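Local coordinates for Dps family DNA-binding stress response protein (Thermosynechococcus elongatus, PDB 2C41) that probably binds and oxidises iron as a twelve-subunit antioxidant of the Dps family, and is thought to bind DNA under stress, at residues L15-E18 against Q19-V23; V23-Y26 against L27-K31; M58-E61 against L62-S66; P77-Y80 against L81-A84. All coordinates share one frame; numbering follows the deposited sequence.

Interaction 1. Residues L15-E18 against Q19-V23; sequences LKRE and QANAV
Gln-19 N donates to Leu-15 O at 2.8 Å, and the same i to i+4 step recurs from Ala-20 to Lys-16, Asn-21 to Arg-17 and Ala-22 to Glu-18, so the backbone is an unbroken alpha-helix. It belongs to helix 6-35, the first long helix of the ferritin-like four-helix bundle. Arg-17 and Asn-21, one turn apart, run alongside each other, the guanidinium and amide planes turned 51° apart. The amide carbon, Asn-21 CG, sits 3.3 Å from Arg-17 O, brought back over the preceding turn because it lies anti to its own carbonyl carbon (chi1 -74°). A long side chain suits position 17: Arg-17 leaves the helix extended and then bends near its end. Arg-17 NH1 makes salt bridges with Asp-116 and Glu-112 of helix 95-122 and a long one, 3.9 Å, with Glu-18 OE2. Replacing Asn-21 by an alanine would probably open a gap beside the arginine CG and against Ala-84 and Val-86. Lys-16 NZ hydrogen-bonds Gln-72 O, while buried Leu-15 packs on Arg-65, Ser-66 and Tyr-132. Ala-20 CB rests 3.3 Å from Lys-16 O, the ordinary spacing in a helix between a beta carbon and the carbonyl oxygen one turn earlier.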
loop_
_atom_site.group_PDB
_atom_site.type_symbol
_atom_site.label_atom_id
_atom_site.label_comp_id
_atom_site.label_asym_id
_atom_site.label_seq_id
_atom_site.Cartn_x
_atom_site.Cartn_y
_atom_site.Cartn_z
ATOM N N LEU C 15 0.405 -19.953 31.817
ATOM C CA LEU C 15 0.098 -18.800 30.951
ATOM C C LEU C 15 0.230 -17.483 31.712
ATOM O O LEU C 15 0.707 -16.499 31.168
ATOM C CB LEU C 15 -1.289 -18.917 30.311
ATOM C CG LEU C 15 -1.390 -19.976 29.207
ATOM C CD1 LEU C 15 -2.833 -20.421 28.985
ATOM C CD2 LEU C 15 -0.729 -19.489 27.884
ATOM N N LYS C 16 -0.184 -17.476 32.973
ATOM C CA LYS C 16 -0.061 -16.266 33.787
ATOM C C LYS C 16 1.408 -15.889 33.981
ATOM O O LYS C 16 1.785 -14.722 33.817
ATOM C CB LYS C 16 -0.768 -16.435 35.137
ATOM C CG LYS C 16 -2.280 -16.522 35.024
ATOM C CD LYS C 16 -2.924 -15.995 36.299
ATOM C CE LYS C 16 -4.131 -16.795 36.759
ATOM N NZ LYS C 16 -5.003 -17.420 35.720
ATOM N N ARG C 17 2.232 -16.880 34.320
ATOM C CA ARG C 17 3.667 -16.661 34.489
ATOM C C ARG C 17 4.304 -16.180 33.183
ATOM O O ARG C 17 5.074 -15.216 33.180
ATOM C CB ARG C 17 4.362 -17.939 34.980
ATOM C CG ARG C 17 5.897 -17.825 35.063
ATOM C CD ARG C 17 6.548 -19.021 35.802
ATOM N NE ARG C 17 5.845 -20.290 35.580
ATOM C CZ ARG C 17 5.844 -20.983 34.438
ATOM N NH1 ARG C 17 6.509 -20.545 33.375
ATOM N NH2 ARG C 17 5.164 -22.126 34.363
ATOM N N GLU C 18 3.973 -16.862 32.086
ATOM C CA GLU C 18 4.522 -16.533 30.783
ATOM C C GLU C 18 4.094 -15.125 30.346
ATOM O O GLU C 18 4.916 -14.341 29.851
ATOM C CB GLU C 18 4.115 -17.595 29.758
ATOM C CG GLU C 18 4.759 -18.975 30.010
ATOM C CD GLU C 18 6.159 -19.114 29.421
ATOM O OE1 GLU C 18 6.694 -18.127 28.861
ATOM O OE2 GLU C 18 6.733 -20.226 29.512
ATOM N N GLN C 19 2.820 -14.807 30.558
ATOM C CA GLN C 19 2.293 -13.483 30.207
ATOM C C GLN C 19 3.013 -12.397 31.005
ATOM O O GLN C 19 3.453 -11.398 30.446
ATOM C CB GLN C 19 0.793 -13.402 30.478
ATOM C CG GLN C 19 0.213 -12.005 30.235
ATOM C CD GLN C 19 -1.041 -11.734 31.034
ATOM O OE1 GLN C 19 -1.458 -10.582 31.178
ATOM N NE2 GLN C 19 -1.646 -12.781 31.562
ATOM N N ALA C 20 3.125 -12.616 32.315
ATOM C CA ALA C 20 3.830 -11.690 33.205
ATOM C C ALA C 20 5.279 -11.497 32.763
ATOM O O ALA C 20 5.767 -10.366 32.743
ATOM C CB ALA C 20 3.768 -12.189 34.669
ATOM N N ASN C 21 5.943 -12.596 32.387
ATOM C CA ASN C 21 7.310 -12.539 31.861
ATOM C C ASN C 21 7.416 -11.704 30.588
ATOM O O ASN C 21 8.375 -10.955 30.416
ATOM C CB ASN C 21 7.898 -13.936 31.620
ATOM C CG ASN C 21 8.288 -14.646 32.911
ATOM O OD1 ASN C 21 8.531 -15.859 32.917
ATOM N ND2 ASN C 21 8.359 -13.903 34.002
ATOM N N ALA C 22 6.425 -11.825 29.706
ATOM C CA ALA C 22 6.411 -11.037 28.470
ATOM C C ALA C 22 6.331 -9.538 28.785
ATOM O O ALA C 22 7.025 -8.721 28.167
ATOM C CB ALA C 22 5.262 -11.462 27.576
ATOM N N VAL C 23 5.488 -9.182 29.752
ATOM C CA VAL C 23 5.335 -7.780 30.168
ATOM C C VAL C 23 6.651 -7.226 30.736
ATOM O O VAL C 23 7.102 -6.155 30.328
ATOM C CB VAL C 23 4.188 -7.618 31.197
ATOM C CG1 VAL C 23 4.192 -6.209 31.804
ATOM C CG2 VAL C 23 2.840 -7.936 30.528
#

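Interaction 2. Residues V23-Y26 against L27-K31; sequences VVMY and LNYKK
Tyr-26 and Lys-30 lie side by side one turn apart, the lysine CG over one face of the phenol ring, 4.0 Å from its centroid in a CH-pi contact. Bends at chi2 and chi3 curl the lysine chain along the ring, and Lys-30 CD comes 3.6 Å from Tyr-26 OH. Both polar ends have partners. A water lies 2.8 Å from Tyr-26 OH and accepts a weak bond from Lys-30 NZ, whose stronger partners are Glu-49 and, across the interface, Asp-60 of a neighbouring subunit. With an alanine in place of Tyr-26, the water would probably lose a partner and the lysine methylenes the surface they rest on. The backbone meets its own needs: Leu-27, Asn-28, Tyr-29 and Lys-30 each give their N-H to the carbonyl four residues back, Asn-28 N reaching Val-24 O at 2.8 Å. Tyr-29 OH bonds to Gln-51. Among the apolar side chains, Val-23 CG1 lies 4.1 Å from Leu-27 CD1. Buried polar ends satisfied by water, by helix 41-68 and by a partner subunit fit the two-fold dimer interface of the Dps four-helix bundle.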
loop_
_atom_site.group_PDB
_atom_site.type_symbol
_atom_site.label_atom_id
_atom_site.label_comp_id
_atom_site.label_asym_id
_atom_site.label_seq_id
_atom_site.Cartn_x
_atom_site.Cartn_y
_atom_site.Cartn_z
ATOM N N VAL C 23 5.488 -9.182 29.752
ATOM C CA VAL C 23 5.335 -7.780 30.168
ATOM C C VAL C 23 6.651 -7.226 30.736
ATOM O O VAL C 23 7.102 -6.155 30.328
ATOM C CB VAL C 23 4.188 -7.618 31.197
ATOM C CG1 VAL C 23 4.192 -6.209 31.804
ATOM C CG2 VAL C 23 2.840 -7.936 30.528
ATOM N N VAL C 24 7.268 -7.958 31.670
ATOM C CA VAL C 24 8.527 -7.502 32.281
ATOM C C VAL C 24 9.662 -7.464 31.255
ATOM O O VAL C 24 10.451 -6.515 31.225
ATOM C CB VAL C 24 8.921 -8.366 33.515
ATOM C CG1 VAL C 24 10.327 -7.998 34.051
ATOM C CG2 VAL C 24 7.878 -8.202 34.589
ATOM N N MET C 25 9.737 -8.490 30.415
ATOM C CA MET C 25 10.745 -8.550 29.371
ATOM C C MET C 25 10.604 -7.375 28.400
ATOM O O MET C 25 11.594 -6.769 27.979
ATOM C CB MET C 25 10.607 -9.860 28.606
ATOM C CG MET C 25 11.837 -10.216 27.852
ATOM S SD MET C 25 13.178 -10.616 28.996
ATOM C CE MET C 25 14.432 -10.877 27.752
ATOM N N TYR C 26 9.361 -7.063 28.049
ATOM C CA TYR C 26 9.093 -5.907 27.202
ATOM C C TYR C 26 9.584 -4.612 27.857
ATOM O O TYR C 26 10.302 -3.820 27.235
ATOM C CB TYR C 26 7.601 -5.801 26.859
ATOM C CG TYR C 26 7.305 -4.497 26.173
ATOM C CD1 TYR C 26 7.774 -4.261 24.880
ATOM C CD2 TYR C 26 6.614 -3.480 26.827
ATOM C CE1 TYR C 26 7.529 -3.057 24.232
ATOM C CE2 TYR C 26 6.371 -2.255 26.184
ATOM C CZ TYR C 26 6.837 -2.069 24.889
ATOM O OH TYR C 26 6.617 -0.889 24.222
ATOM N N LEU C 27 9.192 -4.397 29.109
ATOM C CA LEU C 27 9.581 -3.187 29.829
ATOM C C LEU C 27 11.101 -3.103 30.017
ATOM O O LEU C 27 11.673 -2.014 29.925
ATOM C CB LEU C 27 8.834 -3.069 31.158
ATOM C CG LEU C 27 7.315 -2.858 31.049
ATOM C CD1 LEU C 27 6.674 -2.967 32.421
ATOM C CD2 LEU C 27 6.978 -1.521 30.378
ATOM N N ASN C 28 11.745 -4.250 30.250
ATOM C CA ASN C 28 13.216 -4.307 30.237
ATOM C C ASN C 28 13.785 -3.828 28.903
ATOM O O ASN C 28 14.717 -3.034 28.876
ATOM C CB ASN C 28 13.730 -5.724 30.511
ATOM C CG ASN C 28 13.639 -6.123 31.968
ATOM O OD1 ASN C 28 13.945 -7.272 32.321
ATOM N ND2 ASN C 28 13.239 -5.200 32.821
ATOM N N TYR C 29 13.235 -4.332 27.799
ATOM C CA TYR C 29 13.677 -3.906 26.461
ATOM C C TYR C 29 13.555 -2.404 26.248
ATOM O O TYR C 29 14.425 -1.787 25.627
ATOM C CB TYR C 29 12.963 -4.676 25.352
ATOM C CG TYR C 29 13.744 -5.877 24.847
ATOM C CD1 TYR C 29 15.039 -5.720 24.335
ATOM C CD2 TYR C 29 13.192 -7.159 24.866
ATOM C CE1 TYR C 29 15.768 -6.807 23.855
ATOM C CE2 TYR C 29 13.911 -8.263 24.384
ATOM C CZ TYR C 29 15.192 -8.076 23.884
ATOM O OH TYR C 29 15.914 -9.141 23.407
ATOM N N LYS C 30 12.481 -1.816 26.774
ATOM C CA LYS C 30 12.299 -0.376 26.680
ATOM C C LYS C 30 13.394 0.360 27.457
ATOM O O LYS C 30 13.943 1.350 26.965
ATOM C CB LYS C 30 10.895 0.047 27.129
ATOM C CG LYS C 30 9.777 -0.338 26.144
ATOM C CD LYS C 30 10.087 0.041 24.683
ATOM C CE LYS C 30 10.145 1.559 24.480
ATOM N NZ LYS C 30 9.849 1.972 23.075
ATOM N N LYS C 31 13.730 -0.137 28.649
ATOM C CA LYS C 31 14.855 0.429 29.393
ATOM C C LYS C 31 16.127 0.422 28.543
ATOM O O LYS C 31 16.796 1.452 28.418
ATOM C CB LYS C 31 15.079 -0.301 30.717
ATOM C CG LYS C 31 16.390 0.058 31.396
ATOM C CD LYS C 31 16.468 -0.578 32.763
ATOM C CE LYS C 31 17.773 -0.204 33.474
ATOM N NZ LYS C 31 17.903 -0.993 34.733
HETATM O O HOH W 1 7.036 1.832 24.277
#

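Interaction 3. Residues M58-E61 against L62-S66; sequences MIDE and LAERS
Asp-60 and Glu-64 bring two carboxylates together one turn apart, Asp-60 OD1 lying 3.5 Å from Glu-64 OE1, with the two planes 50° apart. Asp-60 CG stands anti to its backbone N (chi1 -165°), which brings the carboxylate up to the glutamate. A water bridges the two carboxylates, donating to Asp-60 OD1 at 2.6 Å and weakly to Glu-64 OE2. Other partners come from a neighbouring subunit, where Trp-34 NE1 donates to Asp-60 OD2. His-33 and His-45 of that subunit pack against the pair, consistent with the intersubunit ferroxidase centre known from Dps proteins, here on the second long helix of the ferritin-like bundle. Salt bridges run from Glu-61 to Arg-134 and from Arg-65 to Asp-125; Arg-65 also makes hydrogen bonds with Thr-128 and with Gln-140 of a third subunit. Backbone bonds join Leu-62 to Met-58, Ala-63 to Ile-59, Glu-64 to Asp-60 and Arg-65 to Glu-61, the last, from Arg-65 N to Glu-61 O, being the longest at 3.1 Å. Apolar packing occupies the inward side, where leucine suits the core: Leu-62 CD1 lies 4.2 Å from Met-58 CB, and the methionine runs on, extended, to Leu-135 and His-139.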
loop_
_atom_site.group_PDB
_atom_site.type_symbol
_atom_site.label_atom_id
_atom_site.label_comp_id
_atom_site.label_asym_id
_atom_site.label_seq_id
_atom_site.Cartn_x
_atom_site.Cartn_y
_atom_site.Cartn_z
ATOM N N MET C 58 3.639 -10.729 22.176
ATOM C CA MET C 58 3.340 -11.943 22.922
ATOM C C MET C 58 2.421 -11.716 24.108
ATOM O O MET C 58 1.735 -12.643 24.540
ATOM C CB MET C 58 4.633 -12.589 23.413
ATOM C CG MET C 58 5.582 -12.928 22.285
ATOM S SD MET C 58 7.004 -13.778 22.991
ATOM C CE MET C 58 8.132 -13.726 21.606
ATOM N N ILE C 59 2.411 -10.494 24.636
ATOM C CA ILE C 59 1.614 -10.183 25.817
ATOM C C ILE C 59 0.140 -10.501 25.575
ATOM O O ILE C 59 -0.479 -11.240 26.340
ATOM C CB ILE C 59 1.768 -8.704 26.261
ATOM C CG1 ILE C 59 3.226 -8.410 26.646
ATOM C CG2 ILE C 59 0.813 -8.405 27.413
ATOM C CD1 ILE C 59 3.564 -6.936 26.702
ATOM N N ASP C 60 -0.417 -9.950 24.504
ATOM C CA ASP C 60 -1.828 -10.166 24.211
ATOM C C ASP C 60 -2.129 -11.623 23.840
ATOM O O ASP C 60 -3.176 -12.154 24.214
ATOM C CB ASP C 60 -2.302 -9.219 23.113
ATOM C CG ASP C 60 -3.807 -9.152 23.034
ATOM O OD1 ASP C 60 -4.363 -9.719 22.081
ATOM O OD2 ASP C 60 -4.432 -8.583 23.948
ATOM N N GLU C 61 -1.204 -12.276 23.133
ATOM C CA GLU C 61 -1.381 -13.679 22.743
ATOM C C GLU C 61 -1.480 -14.587 23.972
ATOM O O GLU C 61 -2.355 -15.455 24.046
ATOM C CB GLU C 61 -0.217 -14.156 21.881
ATOM C CG GLU C 61 -0.129 -13.513 20.530
ATOM C CD GLU C 61 0.574 -14.420 19.562
ATOM O OE1 GLU C 61 1.805 -14.308 19.435
ATOM O OE2 GLU C 61 -0.105 -15.276 18.968
ATOM N N LEU C 62 -0.569 -14.377 24.920
ATOM C CA LEU C 62 -0.520 -15.170 26.148
ATOM C C LEU C 62 -1.689 -14.854 27.080
ATOM O O LEU C 62 -2.245 -15.753 27.722
ATOM C CB LEU C 62 0.815 -14.958 26.865
ATOM C CG LEU C 62 2.033 -15.543 26.140
ATOM C CD1 LEU C 62 3.330 -14.881 26.655
ATOM C CD2 LEU C 62 2.068 -17.066 26.296
ATOM N N ALA C 63 -2.071 -13.580 27.136
ATOM C CA ALA C 63 -3.195 -13.161 27.963
ATOM C C ALA C 63 -4.503 -13.729 27.437
ATOM O O ALA C 63 -5.274 -14.328 28.182
ATOM C CB ALA C 63 -3.264 -11.643 28.037
ATOM N N GLU C 64 -4.742 -13.569 26.139
ATOM C CA GLU C 64 -6.004 -14.035 25.568
ATOM C C GLU C 64 -6.105 -15.562 25.508
ATOM O O GLU C 64 -7.210 -16.114 25.530
ATOM C CB GLU C 64 -6.284 -13.348 24.231
ATOM C CG GLU C 64 -6.342 -11.818 24.403
ATOM C CD GLU C 64 -7.194 -11.114 23.381
ATOM O OE1 GLU C 64 -7.300 -11.601 22.227
ATOM O OE2 GLU C 64 -7.747 -10.055 23.747
ATOM N N ARG C 65 -4.957 -16.247 25.488
ATOM C CA ARG C 65 -4.968 -17.712 25.574
ATOM C C ARG C 65 -5.671 -18.174 26.858
ATOM O O ARG C 65 -6.460 -19.121 26.828
ATOM C CB ARG C 65 -3.556 -18.301 25.479
ATOM C CG ARG C 65 -3.538 -19.838 25.299
ATOM C CD ARG C 65 -4.034 -20.276 23.902
ATOM N NE ARG C 65 -4.339 -21.713 23.865
ATOM C CZ ARG C 65 -5.193 -22.280 23.015
ATOM N NH1 ARG C 65 -5.424 -23.591 23.071
ATOM N NH2 ARG C 65 -5.823 -21.541 22.106
ATOM N N SER C 66 -5.405 -17.485 27.970
ATOM C CA SER C 66 -6.086 -17.790 29.235
ATOM C C SER C 66 -7.604 -17.667 29.106
ATOM O O SER C 66 -8.347 -18.531 29.583
ATOM C CB SER C 66 -5.573 -16.899 30.362
ATOM O OG SER C 66 -4.243 -17.241 30.705
HETATM O O HOH W 2 -6.451 -8.353 21.274
#

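Interaction 4. Residues P77-Y80 against L81-A84; sequences PADY and LKVA
Tyr-80 meets Leu-81 through its CB, while its flat ring packs on Val-23 and Val-74 of its own chain and on Trp-34 of a neighbouring subunit. An aromatic suits this place because it can span from the short helix 80-83 to helix 6-35, where the ring carbon CE1 touches Val-23 CG2. The other flat groups are peptides, and several donors stand above their planes. Lys-82 NZ hangs over the peptide of Ala-78, 3.0 Å from Ala-78 O and 52° out of the carbonyl plane. A bend at the end of the lysine chain (chi4 74°) turns the ammonium group back there. Lys-82 N likewise approaches Asp-79 O from above, at 3.0 Å, with a weak second bond from Val-83 N. Tyr-80 O receives two donors: Val-83 N from well above the plane, and Ala-84 N, 2.9 Å away, nearly along the C=O axis. Bonds to the third as well as the fourth residue mark a single turn that ends with Val-83, Ala-84 being the first residue to depart from helical angles. A water completes the turn, donating to Pro-77 O at 2.8 Å and accepting from Leu-81 N. This short helix 80-83 interrupts the connection between helices 41-68 and 95-122; Leu-81 and Ala-84 rest on Val-24 of helix 6-35, and Leu-81 also packs against Ala-78 of the neighbouring subunit.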
loop_
_atom_site.group_PDB
_atom_site.type_symbol
_atom_site.label_atom_id
_atom_site.label_comp_id
_atom_site.label_asym_id
_atom_site.label_seq_id
_atom_site.Cartn_x
_atom_site.Cartn_y
_atom_site.Cartn_z
ATOM N N PRO C 77 -2.134 -4.359 37.267
ATOM C CA PRO C 77 -0.716 -4.003 37.127
ATOM C C PRO C 77 0.179 -4.387 38.310
ATOM O O PRO C 77 1.338 -4.753 38.098
ATOM C CB PRO C 77 -0.763 -2.484 36.970
ATOM C CG PRO C 77 -2.051 -2.258 36.254
ATOM C CD PRO C 77 -3.005 -3.215 36.930
ATOM N N ALA C 78 -0.345 -4.311 39.535
ATOM C CA ALA C 78 0.442 -4.683 40.715
ATOM C C ALA C 78 0.802 -6.179 40.766
ATOM O O ALA C 78 1.712 -6.570 41.508
ATOM C CB ALA C 78 -0.253 -4.242 42.008
ATOM N N ASP C 79 0.097 -7.003 39.987
ATOM C CA ASP C 79 0.330 -8.448 39.990
ATOM C C ASP C 79 1.532 -8.894 39.149
ATOM O O ASP C 79 2.101 -9.950 39.414
ATOM C CB ASP C 79 -0.926 -9.219 39.554
ATOM C CG ASP C 79 -2.025 -9.231 40.618
ATOM O OD1 ASP C 79 -3.127 -9.748 40.329
ATOM O OD2 ASP C 79 -1.795 -8.747 41.742
ATOM N N TYR C 80 1.915 -8.108 38.145
ATOM C CA TYR C 80 2.930 -8.563 37.184
ATOM C C TYR C 80 4.249 -8.963 37.836
ATOM O O TYR C 80 4.773 -10.038 37.564
ATOM C CB TYR C 80 3.162 -7.534 36.082
ATOM C CG TYR C 80 2.036 -7.496 35.069
ATOM C CD1 TYR C 80 1.774 -8.596 34.250
ATOM C CD2 TYR C 80 1.242 -6.352 34.923
ATOM C CE1 TYR C 80 0.730 -8.573 33.314
ATOM C CE2 TYR C 80 0.201 -6.315 33.992
ATOM C CZ TYR C 80 -0.040 -7.427 33.186
ATOM O OH TYR C 80 -1.057 -7.390 32.259
ATOM N N LEU C 81 4.762 -8.109 38.712
ATOM C CA LEU C 81 6.036 -8.383 39.372
ATOM C C LEU C 81 5.941 -9.478 40.444
ATOM O O LEU C 81 6.962 -10.019 40.876
ATOM C CB LEU C 81 6.627 -7.096 39.942
ATOM C CG LEU C 81 7.083 -6.070 38.897
ATOM C CD1 LEU C 81 7.689 -4.869 39.575
ATOM C CD2 LEU C 81 8.083 -6.667 37.928
ATOM N N LYS C 82 4.717 -9.800 40.855
ATOM C CA LYS C 82 4.474 -10.882 41.809
ATOM C C LYS C 82 4.476 -12.249 41.139
ATOM O O LYS C 82 4.749 -13.259 41.793
ATOM C CB LYS C 82 3.137 -10.683 42.525
ATOM C CG LYS C 82 3.073 -9.451 43.398
ATOM C CD LYS C 82 1.791 -9.457 44.216
ATOM C CE LYS C 82 1.758 -8.297 45.202
ATOM N NZ LYS C 82 1.508 -6.998 44.516
ATOM N N VAL C 83 4.179 -12.268 39.841
ATOM C CA VAL C 83 3.956 -13.499 39.093
ATOM C C VAL C 83 5.154 -13.805 38.176
ATOM O O VAL C 83 5.492 -14.969 37.948
ATOM C CB VAL C 83 2.621 -13.386 38.289
ATOM C CG1 VAL C 83 2.409 -14.571 37.360
ATOM C CG2 VAL C 83 1.433 -13.249 39.246
ATOM N N ALA C 84 5.800 -12.749 37.669
ATOM C CA ALA C 84 6.935 -12.904 36.760
ATOM C C ALA C 84 8.101 -13.615 37.429
ATOM O O ALA C 84 8.371 -13.411 38.616
ATOM C CB ALA C 84 7.398 -11.543 36.218
HETATM O O HOH W 3 3.855 -5.378 39.209
#

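Interactions 1 and 2 follow each other on helix 6-35, sharing Val-23, with centres about 12 Å apart. Interaction 3 comes next in the chain, on helix 41-68, its centre about 8 Å from that of interaction 1, and packs against it through Leu-15 on Ser-66 and Val-23 on Ile-59. Interaction 4, last in order, lies in the connection that follows and covers another side of helix 6-35, touching interactions 1 and 2 but not interaction 3. Helix 6-35 thus carries two of the contacts and is touched by the other two. All four come within reach of the same neighbouring subunit, interaction 1 through Gln-19 on its Trp-34, so these turns join the bundle core to a subunit interface of the twelve-chain assembly.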